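Long-range contacts in thermophilic dibenzothiophene desulfurization enzyme C (Paenibacillus sp. A11-2, PDB 5XDC), which probably catalyses the FMNH2- and O2-dependent oxidation of dibenzothiophene to its 5-oxide and then to the 5,5-dioxide, as a flavin monooxygenase of the DszC family: residues F98-D102 with R112-Q116; W122-S128 with A165-F171; K156-S162 with T210-V215; G195-D201 with S214-V220. The contacts are given in a common frame with arbitrary orientation. Numbering follows the deposited sequence.

Interaction 1. Residues F98-D102 with R112-Q116; sequences FAYVD and RWYPQ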
loop_
_atom_site.group_PDB
_atom_site.type_symbol
_atom_site.label_atom_id
_atom_site.label_comp_id
_atom_site.label_asym_id
_atom_site.label_seq_id
_atom_site.Cartn_x
_atom_site.Cartn_y
_atom_site.Cartn_z
ATOM N N PHE B 98 4.641 33.530 15.723
ATOM C CA PHE B 98 4.570 34.853 15.121
ATOM C C PHE B 98 3.236 35.073 14.426
ATOM O O PHE B 98 2.628 36.138 14.555
ATOM C CB PHE B 98 5.712 35.037 14.134
ATOM C CG PHE B 98 5.653 36.353 13.438
ATOM C CD1 PHE B 98 6.216 37.468 14.025
ATOM C CD2 PHE B 98 4.971 36.495 12.244
ATOM C CE1 PHE B 98 6.138 38.701 13.414
ATOM C CE2 PHE B 98 4.890 37.750 11.629
ATOM C CZ PHE B 98 5.475 38.833 12.221
ATOM N N ALA B 99 2.764 34.078 13.675
ATOM C CA ALA B 99 1.482 34.216 13.000
ATOM C C ALA B 99 0.362 34.494 13.985
ATOM O O ALA B 99 -0.505 35.334 13.726
ATOM C CB ALA B 99 1.178 32.964 12.182
ATOM N N TYR B 100 0.343 33.788 15.120
ATOM C CA TYR B 100 -0.690 34.039 16.112
ATOM C C TYR B 100 -0.625 35.482 16.595
ATOM O O TYR B 100 -1.648 36.169 16.681
ATOM C CB TYR B 100 -0.553 33.067 17.291
ATOM C CG TYR B 100 -1.775 33.076 18.159
ATOM C CD1 TYR B 100 -1.971 34.068 19.128
ATOM C CD2 TYR B 100 -2.779 32.133 17.986
ATOM C CE1 TYR B 100 -3.113 34.089 19.897
ATOM C CE2 TYR B 100 -3.917 32.144 18.753
ATOM C CZ TYR B 100 -4.095 33.136 19.705
ATOM O OH TYR B 100 -5.233 33.155 20.462
ATOM N N VAL B 101 0.575 35.952 16.912
ATOM C CA VAL B 101 0.732 37.332 17.361
ATOM C C VAL B 101 0.231 38.294 16.295
ATOM O O VAL B 101 -0.521 39.234 16.583
ATOM C CB VAL B 101 2.198 37.610 17.722
ATOM C CG1 VAL B 101 2.407 39.118 17.975
ATOM C CG2 VAL B 101 2.624 36.803 18.944
ATOM N N ASP B 102 0.642 38.073 15.043
ATOM C CA ASP B 102 0.268 38.996 13.977
ATOM C C ASP B 102 -1.239 39.027 13.761
ATOM O O ASP B 102 -1.792 40.079 13.413
ATOM C CB ASP B 102 0.963 38.629 12.678
ATOM C CG ASP B 102 0.966 39.778 11.691
ATOM O OD1 ASP B 102 1.755 40.715 11.904
ATOM O OD2 ASP B 102 0.181 39.740 10.730
ATOM N N ARG B 112 5.294 48.286 18.615
ATOM C CA ARG B 112 6.302 48.149 19.656
ATOM C C ARG B 112 7.067 46.837 19.546
ATOM O O ARG B 112 8.301 46.831 19.560
ATOM C CB ARG B 112 5.638 48.250 21.030
ATOM C CG ARG B 112 5.062 49.634 21.322
ATOM C CD ARG B 112 4.586 49.723 22.755
ATOM N NE ARG B 112 3.399 48.905 22.997
ATOM C CZ ARG B 112 2.145 49.311 22.816
ATOM N NH1 ARG B 112 1.884 50.540 22.376
ATOM N NH2 ARG B 112 1.146 48.479 23.077
ATOM N N TRP B 113 6.339 45.724 19.405
ATOM C CA TRP B 113 6.947 44.399 19.503
ATOM C C TRP B 113 7.861 44.093 18.323
ATOM O O TRP B 113 8.924 43.489 18.500
ATOM C CB TRP B 113 5.853 43.334 19.591
ATOM C CG TRP B 113 5.452 42.885 20.963
ATOM C CD1 TRP B 113 6.235 42.830 22.081
ATOM C CD2 TRP B 113 4.171 42.382 21.345
ATOM N NE1 TRP B 113 5.507 42.336 23.142
ATOM C CE2 TRP B 113 4.239 42.055 22.716
ATOM C CE3 TRP B 113 2.971 42.178 20.666
ATOM C CZ2 TRP B 113 3.152 41.543 23.414
ATOM C CZ3 TRP B 113 1.896 41.683 21.357
ATOM C CH2 TRP B 113 1.986 41.372 22.721
ATOM N N TYR B 114 7.471 44.475 17.105
ATOM C CA TYR B 114 8.228 43.954 15.975
ATOM C C TYR B 114 9.599 44.612 15.862
ATOM O O TYR B 114 10.590 43.920 15.609
ATOM C CB TYR B 114 7.422 44.099 14.685
ATOM C CG TYR B 114 6.229 43.169 14.597
ATOM C CD1 TYR B 114 5.874 42.334 15.652
ATOM C CD2 TYR B 114 5.457 43.120 13.451
ATOM C CE1 TYR B 114 4.777 41.495 15.560
ATOM C CE2 TYR B 114 4.362 42.285 13.356
ATOM C CZ TYR B 114 4.036 41.465 14.417
ATOM O OH TYR B 114 2.950 40.624 14.316
ATOM N N PRO B 115 9.731 45.928 16.052
ATOM C CA PRO B 115 11.091 46.488 16.077
ATOM C C PRO B 115 11.932 45.903 17.196
ATOM O O PRO B 115 13.145 45.715 17.039
ATOM C CB PRO B 115 10.843 47.995 16.265
ATOM C CG PRO B 115 9.523 48.216 15.684
ATOM C CD PRO B 115 8.709 46.987 16.041
ATOM N N GLN B 116 11.300 45.618 18.335
ATOM C CA GLN B 116 12.002 44.991 19.442
ATOM C C GLN B 116 12.480 43.599 19.059
ATOM O O GLN B 116 13.627 43.227 19.329
ATOM C CB GLN B 116 11.075 44.934 20.652
ATOM C CG GLN B 116 11.786 44.668 21.937
ATOM C CD GLN B 116 10.877 44.742 23.151
ATOM O OE1 GLN B 116 9.653 44.869 23.037
ATOM N NE2 GLN B 116 11.483 44.651 24.331
#

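Interaction 2. Residues W122-S128 with A165-F171; sequences WFLGNAS and ADRLLVF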
loop_
_atom_site.group_PDB
_atom_site.type_symbol
_atom_site.label_atom_id
_atom_site.label_comp_id
_atom_site.label_asym_id
_atom_site.label_seq_id
_atom_site.Cartn_x
_atom_site.Cartn_y
_atom_site.Cartn_z
ATOM N N TRP B 122 14.661 38.136 18.576
ATOM C CA TRP B 122 13.745 37.249 19.289
ATOM C C TRP B 122 13.527 35.934 18.554
ATOM O O TRP B 122 13.251 35.911 17.354
ATOM C CB TRP B 122 12.398 37.919 19.493
ATOM C CG TRP B 122 12.365 38.928 20.588
ATOM C CD1 TRP B 122 13.411 39.341 21.376
ATOM C CD2 TRP B 122 11.221 39.653 21.024
ATOM N NE1 TRP B 122 12.973 40.284 22.274
ATOM C CE2 TRP B 122 11.634 40.494 22.078
ATOM C CE3 TRP B 122 9.880 39.682 20.621
ATOM C CZ2 TRP B 122 10.746 41.341 22.742
ATOM C CZ3 TRP B 122 9.003 40.530 21.280
ATOM C CH2 TRP B 122 9.442 41.352 22.320
ATOM N N PHE B 123 13.622 34.847 19.309
ATOM C CA PHE B 123 13.265 33.496 18.891
ATOM C C PHE B 123 12.088 33.124 19.788
ATOM O O PHE B 123 12.247 33.040 21.009
ATOM C CB PHE B 123 14.471 32.572 19.071
ATOM C CG PHE B 123 14.504 31.366 18.161
ATOM C CD1 PHE B 123 13.363 30.661 17.856
ATOM C CD2 PHE B 123 15.714 30.931 17.643
ATOM C CE1 PHE B 123 13.433 29.534 17.036
ATOM C CE2 PHE B 123 15.779 29.815 16.833
ATOM C CZ PHE B 123 14.629 29.132 16.528
ATOM N N LEU B 124 10.897 32.980 19.209
ATOM C CA LEU B 124 9.664 32.820 19.979
ATOM C C LEU B 124 9.445 31.364 20.361
ATOM O O LEU B 124 9.701 30.453 19.561
ATOM C CB LEU B 124 8.450 33.325 19.193
ATOM C CG LEU B 124 8.465 34.784 18.714
ATOM C CD1 LEU B 124 7.272 35.067 17.812
ATOM C CD2 LEU B 124 8.452 35.726 19.899
ATOM N N GLY B 125 8.967 31.154 21.592
ATOM C CA GLY B 125 8.600 29.841 22.078
ATOM C C GLY B 125 7.115 29.747 22.407
ATOM O O GLY B 125 6.382 30.745 22.418
ATOM N N ASN B 126 6.673 28.514 22.685
ATOM C CA ASN B 126 5.258 28.192 22.758
ATOM C C ASN B 126 4.954 27.510 24.085
ATOM O O ASN B 126 5.644 26.556 24.461
ATOM C CB ASN B 126 4.883 27.292 21.572
ATOM C CG ASN B 126 3.422 27.034 21.481
ATOM O OD1 ASN B 126 2.933 26.016 21.972
ATOM N ND2 ASN B 126 2.695 27.948 20.843
ATOM N N ALA B 127 3.929 27.993 24.791
ATOM C CA ALA B 127 3.517 27.395 26.065
ATOM C C ALA B 127 2.069 27.690 26.418
ATOM O O ALA B 127 1.813 28.447 27.344
ATOM C CB ALA B 127 4.414 27.884 27.168
ATOM N N SER B 128 1.101 27.100 25.734
ATOM C CA SER B 128 1.281 26.157 24.649
ATOM C C SER B 128 -0.013 26.185 23.858
ATOM O O SER B 128 -1.088 26.288 24.449
ATOM C CB SER B 128 1.554 24.744 25.168
ATOM O OG SER B 128 1.363 23.786 24.136
ATOM N N ALA B 165 13.929 30.876 24.922
ATOM C CA ALA B 165 12.946 31.664 24.185
ATOM C C ALA B 165 12.942 33.099 24.692
ATOM O O ALA B 165 12.827 33.334 25.900
ATOM C CB ALA B 165 11.548 31.068 24.346
ATOM N N ASP B 166 13.046 34.060 23.769
ATOM C CA ASP B 166 12.990 35.458 24.184
ATOM C C ASP B 166 11.606 35.860 24.662
ATOM O O ASP B 166 11.483 36.704 25.559
ATOM C CB ASP B 166 13.452 36.348 23.033
ATOM C CG ASP B 166 14.866 36.047 22.634
ATOM O OD1 ASP B 166 15.777 36.577 23.286
ATOM O OD2 ASP B 166 15.089 35.250 21.706
ATOM N N ARG B 167 10.557 35.292 24.067
ATOM C CA ARG B 167 9.183 35.469 24.489
ATOM C C ARG B 167 8.485 34.125 24.344
ATOM O O ARG B 167 8.832 33.325 23.466
ATOM C CB ARG B 167 8.425 36.522 23.657
ATOM C CG ARG B 167 8.877 37.977 23.837
ATOM C CD ARG B 167 8.535 38.458 25.228
ATOM N NE ARG B 167 8.767 39.890 25.438
ATOM C CZ ARG B 167 9.933 40.429 25.787
ATOM N NH1 ARG B 167 11.006 39.682 25.960
ATOM N NH2 ARG B 167 10.022 41.741 25.991
ATOM N N LEU B 168 7.522 33.885 25.224
ATOM C CA LEU B 168 6.636 32.732 25.166
ATOM C C LEU B 168 5.229 33.175 24.793
ATOM O O LEU B 168 4.671 34.097 25.402
ATOM C CB LEU B 168 6.581 31.995 26.508
ATOM C CG LEU B 168 7.885 31.394 27.002
ATOM C CD1 LEU B 168 7.723 30.858 28.424
ATOM C CD2 LEU B 168 8.322 30.289 26.071
ATOM N N LEU B 169 4.645 32.497 23.812
ATOM C CA LEU B 169 3.227 32.606 23.533
ATOM C C LEU B 169 2.480 31.678 24.481
ATOM O O LEU B 169 2.599 30.452 24.381
ATOM C CB LEU B 169 2.967 32.251 22.069
ATOM C CG LEU B 169 1.519 32.287 21.605
ATOM C CD1 LEU B 169 0.929 33.713 21.727
ATOM C CD2 LEU B 169 1.395 31.762 20.164
ATOM N N VAL B 170 1.704 32.249 25.396
ATOM C CA VAL B 170 1.103 31.502 26.501
ATOM C C VAL B 170 -0.409 31.506 26.334
ATOM O O VAL B 170 -0.996 32.502 25.891
ATOM C CB VAL B 170 1.521 32.100 27.865
ATOM C CG1 VAL B 170 0.831 31.387 28.996
ATOM C CG2 VAL B 170 3.021 32.026 28.049
ATOM N N PHE B 171 -1.038 30.376 26.675
ATOM C CA PHE B 171 -2.484 30.217 26.646
ATOM C C PHE B 171 -2.979 29.746 28.003
ATOM O O PHE B 171 -2.352 28.888 28.633
ATOM C CB PHE B 171 -2.900 29.209 25.583
ATOM C CG PHE B 171 -2.637 29.669 24.181
ATOM C CD1 PHE B 171 -1.392 29.513 23.612
ATOM C CD2 PHE B 171 -3.642 30.238 23.431
ATOM C CE1 PHE B 171 -1.148 29.938 22.317
ATOM C CE2 PHE B 171 -3.391 30.665 22.132
ATOM C CZ PHE B 171 -2.150 30.501 21.584
#

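Interaction 3. Residues K156-S162 with T210-V215; sequences KAFCSGS and TDSGSV. With IND (indole), chain J.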
loop_
_atom_site.group_PDB
_atom_site.type_symbol
_atom_site.label_atom_id
_atom_site.label_comp_id
_atom_site.label_asym_id
_atom_site.label_seq_id
_atom_site.Cartn_x
_atom_site.Cartn_y
_atom_site.Cartn_z
ATOM N N LYS B 156 1.969 23.427 32.036
ATOM C CA LYS B 156 1.589 23.234 30.642
ATOM C C LYS B 156 2.513 22.191 30.022
ATOM O O LYS B 156 3.731 22.315 30.121
ATOM C CB LYS B 156 1.717 24.566 29.892
ATOM C CG LYS B 156 1.006 24.639 28.561
ATOM C CD LYS B 156 -0.497 24.677 28.748
ATOM C CE LYS B 156 -1.104 25.973 28.227
ATOM N NZ LYS B 156 -2.586 25.947 28.345
ATOM N N ALA B 157 1.945 21.177 29.381
ATOM C CA ALA B 157 2.758 20.200 28.669
ATOM C C ALA B 157 2.944 20.592 27.199
ATOM O O ALA B 157 2.218 21.430 26.652
ATOM C CB ALA B 157 2.128 18.812 28.754
ATOM N N PHE B 158 3.946 19.974 26.574
ATOM C CA PHE B 158 4.242 20.140 25.150
ATOM C C PHE B 158 4.390 21.615 24.792
ATOM O O PHE B 158 3.648 22.172 23.981
ATOM C CB PHE B 158 3.179 19.467 24.280
ATOM C CG PHE B 158 3.346 17.972 24.188
ATOM C CD1 PHE B 158 4.203 17.413 23.249
ATOM C CD2 PHE B 158 2.662 17.132 25.050
ATOM C CE1 PHE B 158 4.360 16.031 23.164
ATOM C CE2 PHE B 158 2.815 15.757 24.973
ATOM C CZ PHE B 158 3.666 15.207 24.030
ATOM N N CYS B 159 5.401 22.221 25.403
ATOM C CA CYS B 159 5.723 23.630 25.202
ATOM C C CYS B 159 6.922 23.755 24.259
ATOM O O CYS B 159 8.045 24.073 24.651
ATOM C CB CYS B 159 5.999 24.284 26.550
ATOM S SG CYS B 159 4.617 24.285 27.645
ATOM N N SER B 160 6.661 23.507 22.977
ATOM C CA SER B 160 7.743 23.449 22.004
ATOM C C SER B 160 8.571 24.727 21.995
ATOM O O SER B 160 8.038 25.840 22.021
ATOM C CB SER B 160 7.174 23.196 20.607
ATOM O OG SER B 160 6.400 22.012 20.601
ATOM N N GLY B 161 9.885 24.565 21.940
ATOM C CA GLY B 161 10.774 25.699 21.872
ATOM C C GLY B 161 10.738 26.578 23.099
ATOM O O GLY B 161 11.074 27.763 23.017
ATOM N N SER B 162 10.377 26.018 24.251
ATOM C CA SER B 162 10.204 26.833 25.443
ATOM C C SER B 162 11.518 27.189 26.124
ATOM O O SER B 162 11.523 28.063 26.991
ATOM C CB SER B 162 9.281 26.120 26.445
ATOM O OG SER B 162 9.743 24.823 26.757
ATOM N N THR B 210 13.996 19.865 20.506
ATOM C CA THR B 210 12.948 20.871 20.389
ATOM C C THR B 210 12.488 21.408 21.738
ATOM O O THR B 210 11.606 22.272 21.769
ATOM C CB THR B 210 11.734 20.319 19.631
ATOM O OG1 THR B 210 11.148 19.220 20.342
ATOM C CG2 THR B 210 12.142 19.897 18.208
ATOM N N ASP B 211 13.045 20.918 22.844
ATOM C CA ASP B 211 12.647 21.333 24.193
ATOM C C ASP B 211 11.133 21.469 24.341
ATOM O O ASP B 211 10.594 22.506 24.745
ATOM C CB ASP B 211 13.361 22.617 24.573
ATOM C CG ASP B 211 14.682 22.343 25.248
ATOM O OD1 ASP B 211 14.670 21.821 26.392
ATOM O OD2 ASP B 211 15.701 22.640 24.630
ATOM N N SER B 212 10.447 20.363 24.048
ATOM C CA SER B 212 8.994 20.311 24.052
ATOM C C SER B 212 8.451 19.736 25.350
ATOM O O SER B 212 7.358 19.159 25.375
ATOM C CB SER B 212 8.498 19.517 22.846
ATOM O OG SER B 212 8.821 20.197 21.649
ATOM N N GLY B 213 9.197 19.903 26.429
ATOM C CA GLY B 213 8.711 19.578 27.748
ATOM C C GLY B 213 7.724 20.582 28.310
ATOM O O GLY B 213 7.046 21.288 27.560
ATOM N N SER B 214 7.636 20.655 29.633
ATOM C CA SER B 214 6.594 21.426 30.284
ATOM C C SER B 214 7.132 22.763 30.795
ATOM O O SER B 214 8.339 22.983 30.921
ATOM C CB SER B 214 5.965 20.629 31.430
ATOM O OG SER B 214 6.923 20.311 32.406
ATOM N N VAL B 215 6.194 23.665 31.058
ATOM C CA VAL B 215 6.463 24.958 31.675
ATOM C C VAL B 215 5.489 25.106 32.827
ATOM O O VAL B 215 4.284 24.893 32.656
ATOM C CB VAL B 215 6.299 26.126 30.683
ATOM C CG1 VAL B 215 6.418 27.479 31.412
ATOM C CG2 VAL B 215 7.326 26.031 29.576
HETATM N N1 IND J . 7.517 16.802 19.164
HETATM C C2 IND J . 7.838 18.044 19.513
HETATM C C3 IND J . 6.700 18.564 19.776
HETATM C C4 IND J . 4.259 18.049 19.829
HETATM C C5 IND J . 3.375 16.996 19.579
HETATM C C6 IND J . 3.857 15.742 19.150
HETATM C C7 IND J . 5.223 15.545 18.972
HETATM C C8 IND J . 6.105 16.578 19.221
HETATM C C9 IND J . 5.606 17.856 19.652
HETATM O O HOH W 1 10.461 22.491 29.226
#

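Interaction 4. Residues G195-D201 with S214-V220; sequences GVQVNGD and SVTFSGV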
loop_
_atom_site.group_PDB
_atom_site.type_symbol
_atom_site.label_atom_id
_atom_site.label_comp_id
_atom_site.label_asym_id
_atom_site.label_seq_id
_atom_site.Cartn_x
_atom_site.Cartn_y
_atom_site.Cartn_z
ATOM N N GLY B 195 7.922 33.663 38.247
ATOM C CA GLY B 195 6.981 32.575 38.356
ATOM C C GLY B 195 7.011 31.599 37.196
ATOM O O GLY B 195 6.379 30.540 37.289
ATOM N N VAL B 196 7.705 31.928 36.113
ATOM C CA VAL B 196 7.818 31.031 34.963
ATOM C C VAL B 196 8.992 30.091 35.192
ATOM O O VAL B 196 10.128 30.534 35.397
ATOM C CB VAL B 196 7.994 31.815 33.657
ATOM C CG1 VAL B 196 8.249 30.846 32.481
ATOM C CG2 VAL B 196 6.758 32.669 33.378
ATOM N N GLN B 197 8.732 28.785 35.128
ATOM C CA GLN B 197 9.797 27.792 35.243
ATOM C C GLN B 197 9.725 26.874 34.033
ATOM O O GLN B 197 8.748 26.135 33.872
ATOM C CB GLN B 197 9.686 26.991 36.543
ATOM C CG GLN B 197 10.751 25.909 36.697
ATOM C CD GLN B 197 12.159 26.469 36.750
ATOM O OE1 GLN B 197 12.478 27.309 37.599
ATOM N NE2 GLN B 197 13.016 26.003 35.841
ATOM N N VAL B 198 10.740 26.953 33.180
ATOM C CA VAL B 198 10.889 26.037 32.051
ATOM C C VAL B 198 11.523 24.767 32.595
ATOM O O VAL B 198 12.628 24.808 33.136
ATOM C CB VAL B 198 11.748 26.659 30.946
ATOM C CG1 VAL B 198 11.935 25.679 29.792
ATOM C CG2 VAL B 198 11.117 27.956 30.466
ATOM N N ASN B 199 10.829 23.634 32.461
ATOM C CA ASN B 199 11.226 22.466 33.245
ATOM C C ASN B 199 12.281 21.578 32.591
ATOM O O ASN B 199 12.908 20.785 33.303
ATOM C CB ASN B 199 9.999 21.628 33.585
ATOM C CG ASN B 199 9.092 22.326 34.567
ATOM O OD1 ASN B 199 9.560 22.914 35.545
ATOM N ND2 ASN B 199 7.797 22.300 34.300
ATOM N N GLY B 200 12.506 21.672 31.283
ATOM C CA GLY B 200 13.553 20.864 30.675
ATOM C C GLY B 200 13.311 19.364 30.675
ATOM O O GLY B 200 14.260 18.596 30.511
ATOM N N ASP B 201 12.059 18.931 30.802
ATOM C CA ASP B 201 11.698 17.514 30.928
ATOM C C ASP B 201 11.287 16.940 29.572
ATOM O O ASP B 201 10.136 16.555 29.347
ATOM C CB ASP B 201 10.569 17.365 31.942
ATOM C CG ASP B 201 9.392 18.295 31.645
ATOM O OD1 ASP B 201 9.629 19.406 31.126
ATOM O OD2 ASP B 201 8.233 17.942 31.915
ATOM N N SER B 214 7.636 20.655 29.633
ATOM C CA SER B 214 6.594 21.426 30.284
ATOM C C SER B 214 7.132 22.763 30.795
ATOM O O SER B 214 8.339 22.983 30.921
ATOM C CB SER B 214 5.965 20.629 31.430
ATOM O OG SER B 214 6.923 20.311 32.406
ATOM N N VAL B 215 6.194 23.665 31.058
ATOM C CA VAL B 215 6.463 24.958 31.675
ATOM C C VAL B 215 5.489 25.106 32.827
ATOM O O VAL B 215 4.284 24.893 32.656
ATOM C CB VAL B 215 6.299 26.126 30.683
ATOM C CG1 VAL B 215 6.418 27.479 31.412
ATOM C CG2 VAL B 215 7.326 26.031 29.576
ATOM N N THR B 216 6.006 25.468 33.998
ATOM C CA THR B 216 5.191 25.626 35.188
ATOM C C THR B 216 5.046 27.109 35.476
ATOM O O THR B 216 6.052 27.828 35.535
ATOM C CB THR B 216 5.810 24.913 36.395
ATOM O OG1 THR B 216 5.850 23.496 36.137
ATOM C CG2 THR B 216 4.966 25.163 37.643
ATOM N N PHE B 217 3.803 27.556 35.605
ATOM C CA PHE B 217 3.483 28.942 35.937
ATOM C C PHE B 217 3.057 28.992 37.398
ATOM O O PHE B 217 2.037 28.397 37.766
ATOM C CB PHE B 217 2.360 29.477 35.044
ATOM C CG PHE B 217 2.683 29.450 33.572
ATOM C CD1 PHE B 217 2.495 28.304 32.830
ATOM C CD2 PHE B 217 3.180 30.579 32.935
ATOM C CE1 PHE B 217 2.793 28.278 31.481
ATOM C CE2 PHE B 217 3.487 30.556 31.578
ATOM C CZ PHE B 217 3.296 29.405 30.856
ATOM N N SER B 218 3.829 29.698 38.221
ATOM C CA SER B 218 3.501 29.891 39.631
ATOM C C SER B 218 3.210 31.368 39.890
ATOM O O SER B 218 4.132 32.155 40.089
ATOM C CB SER B 218 4.647 29.403 40.508
ATOM O OG SER B 218 4.809 28.012 40.359
ATOM N N GLY B 219 1.930 31.723 39.908
ATOM C CA GLY B 219 1.549 33.102 40.178
ATOM C C GLY B 219 2.123 34.083 39.177
ATOM O O GLY B 219 2.521 35.194 39.549
ATOM N N VAL B 220 2.162 33.699 37.906
ATOM C CA VAL B 220 2.772 34.521 36.867
ATOM C C VAL B 220 1.797 35.627 36.485
ATOM O O VAL B 220 0.657 35.357 36.097
ATOM C CB VAL B 220 3.145 33.659 35.649
ATOM C CG1 VAL B 220 3.540 34.500 34.471
ATOM C CG2 VAL B 220 4.298 32.754 36.026
HETATM O O HOH W 2 7.001 28.063 38.439
HETATM O O HOH W 1 10.461 22.491 29.226
#

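Interaction 1. Residues F98-D102 with R112-Q116
Phe-98 opens the contact from helix 85-104. Its CA-CB bond runs sideways, but the t rotamer brings the ring to Tyr-114 on helix 107-119. Phe-98 CE1 lies 3.6 Å from Tyr-114 CZ, over one face of the tyrosine ring. The two rings are oblique, with centroids 5.0 Å apart and planes at 36°. One turn further on, Val-101 points toward the other helix. Its CG1 sits 4.1 Å from Trp-113 CE3 and 4.1 Å from Tyr-114 CE1, so one methyl of the valine touches both aromatic side chains. Strand 184-190 lies beside this group, with Leu-188 touching both Val-101 and Trp-113. Asp-102 ends the segment. Tyr-114 OH donates a hydrogen bond of 2.7 Å to Asp-102 OD1.

The axes of the short segments are 12.4 Å apart at closest approach, and their directions differ by 149°. This is a roughly antiparallel helical hairpin in the N-terminal part of an acyl-CoA dehydrogenase-type fold. At that spacing the backbones do not meet, and long side chains bridge the gap. Tyr-114 has the most surface covered by the other segment. Its ring takes part in apolar packing while its hydroxyl is satisfied by a carboxylate. The contact is thus mainly hydrophobic, with one short directional bond that fixes the tip of the tyrosine against Asp-102.

Interaction 2. Residues W122-S128 with A165-F171
Ala-165 starts the second segment with a CA-H...O contact, its CA 3.5 Å from Phe-123 O. Asp-166 then makes a two-way link with Phe-123. Its backbone N donates to Phe-123 O (3.0 Å), and its OD2 accepts from Phe-123 N (2.8 Å). The same carboxylate oxygen forms a salt bridge with Arg-50. Arg-167 lies along Trp-122. Its CG is 3.6 Å from the centroid of the six-membered ring, a CH-pi contact over the face, and Arg-167 CZ is 3.3 Å from Trp-122 CZ2, which sits over the guanidinium face. Arg-167 O accepts from Gly-125 N at 2.9 Å. Leu-168 stands beside Gly-125, where a CB would clash with Ala-165 CB, so glycine suits the site. Leu-169 is bonded through both its backbone N and its O: N donates to Gly-125 O and O accepts from Ala-127 N, both at 2.8 Å. Val-170 CA comes within 3.2 Å of Ala-127 O. Phe-171 CD1 ends near Ser-128 O at 3.3 Å, just past the cis peptide bond that precedes Ser-128.

The pattern is that of parallel strands. Asn-126 and Ser-128 belong to the FMN site seen in this protein, so the pairing places part of that site. Strand 184-190 flanks strand 167-174. Helix 85-104 covers Leu-124 and Leu-169, and helix 107-119 packs on Trp-122.

Interaction 3. Residues K156-S162 with T210-V215
Two carbonyl oxygens face each other here without a bond: Cys-159 O and Asp-211 O are 3.0 Å apart. The Ser-162 hydroxyl lies near both, with Ser-162 OG 2.8 Å from Cys-159 O and 3.2 Å from Asp-211 O. Its proton could serve either acceptor. A type II turn from Cys-159 to Ser-162 shapes this corner, and Gly-161 takes a positive phi within it.

Regular pairing is brief. Lys-156 and Val-215 form an antiparallel hydrogen-bonded pair, with Lys-156 N to Val-215 O at 2.8 Å and Val-215 N to Lys-156 O at 3.0 Å. Beyond it the loops are joined by Cys-159 N to Gly-213 O and Gly-161 N to Thr-210 O, both 2.9 Å. Val-215 CG2 also packs on Cys-159 CB at 3.7 Å.

The loops line the indole pocket. Ser-212 OG is 3.2 Å from indole C2, Phe-158 CD1 is 3.5 Å from C4, and Ser-160 OG is 3.6 Å from C3. Ser-160 is also an FMN-binding residue. Its OG shares a 3.2 Å hydrogen bond with Ser-212 OG. Backbone bonds thus hold two irregular loops together, while carbon contacts and hydroxyls meet the ligand.

Interaction 4. Residues G195-D201 with S214-V220
Val-196 lies against three side chains of the 214-220 segment. Its CG1 is 4.0 Å from Val-215 CG1, and its CG2 is 4.2 Å from Phe-217 CD2 and 3.6 Å from Val-220 CG2. Val-198 adds to the same face, its CG2 4.3 Å from Val-215 CG2. This apolar side turns toward strand 167-174, where Leu-168 meets Val-196 and Val-170 meets Phe-217.

The backbones pair as antiparallel strands at 165°. Gln-197 and Thr-216 are the hydrogen-bonded pair: Gln-197 N to Thr-216 O is 2.9 Å and Thr-216 N to Gln-197 O is 2.8 Å. Ser-218 N to Gly-195 O (2.8 Å) and Asn-199 N to Ser-214 O (3.0 Å) extend the pattern. Strand 215-217 is the middle of a three-stranded antiparallel sheet, between 196-198 and 155-156, in the beta middle domain of the acyl-CoA dehydrogenase fold. Past it the chain turns a corner, and Gly-219 and Val-220 form a G1 beta bulge opposite Ile-152.

Polar side chains close the other end. Asn-199 ND2 donates to Ser-214 OG and to Thr-216 OG1, both at 2.9 Å. Asp-201 accepts from Ser-214 twice, N to OD1 and OG to OD2, each 2.8 Å.

Overall arrangement
From the N terminus, interaction 1 closes the short turn between helices 85-104 and 107-119. The chain then enters strand 124-127, and interaction 2 closes a longer loop to strand 167-174. The two touch where Trp-113 and Gln-116 pack on Trp-122, joining the helices to the mixed sheet. Interaction 3 closes the stretch from 162 to 210. It crosses interaction 2, because 156-162 lies between the segments of interaction 2 while 210-215 lies beyond them. Asn-126 and Ser-128 bond to Ser-160 and Phe-158 there. Interaction 4 closes the 12-residue loop after 201. It crosses interaction 3 and shares Ser-214 and Val-215. Val-196, Val-215 and Phe-217 pack on interaction 2, tying the small antiparallel sheet to the mixed sheet.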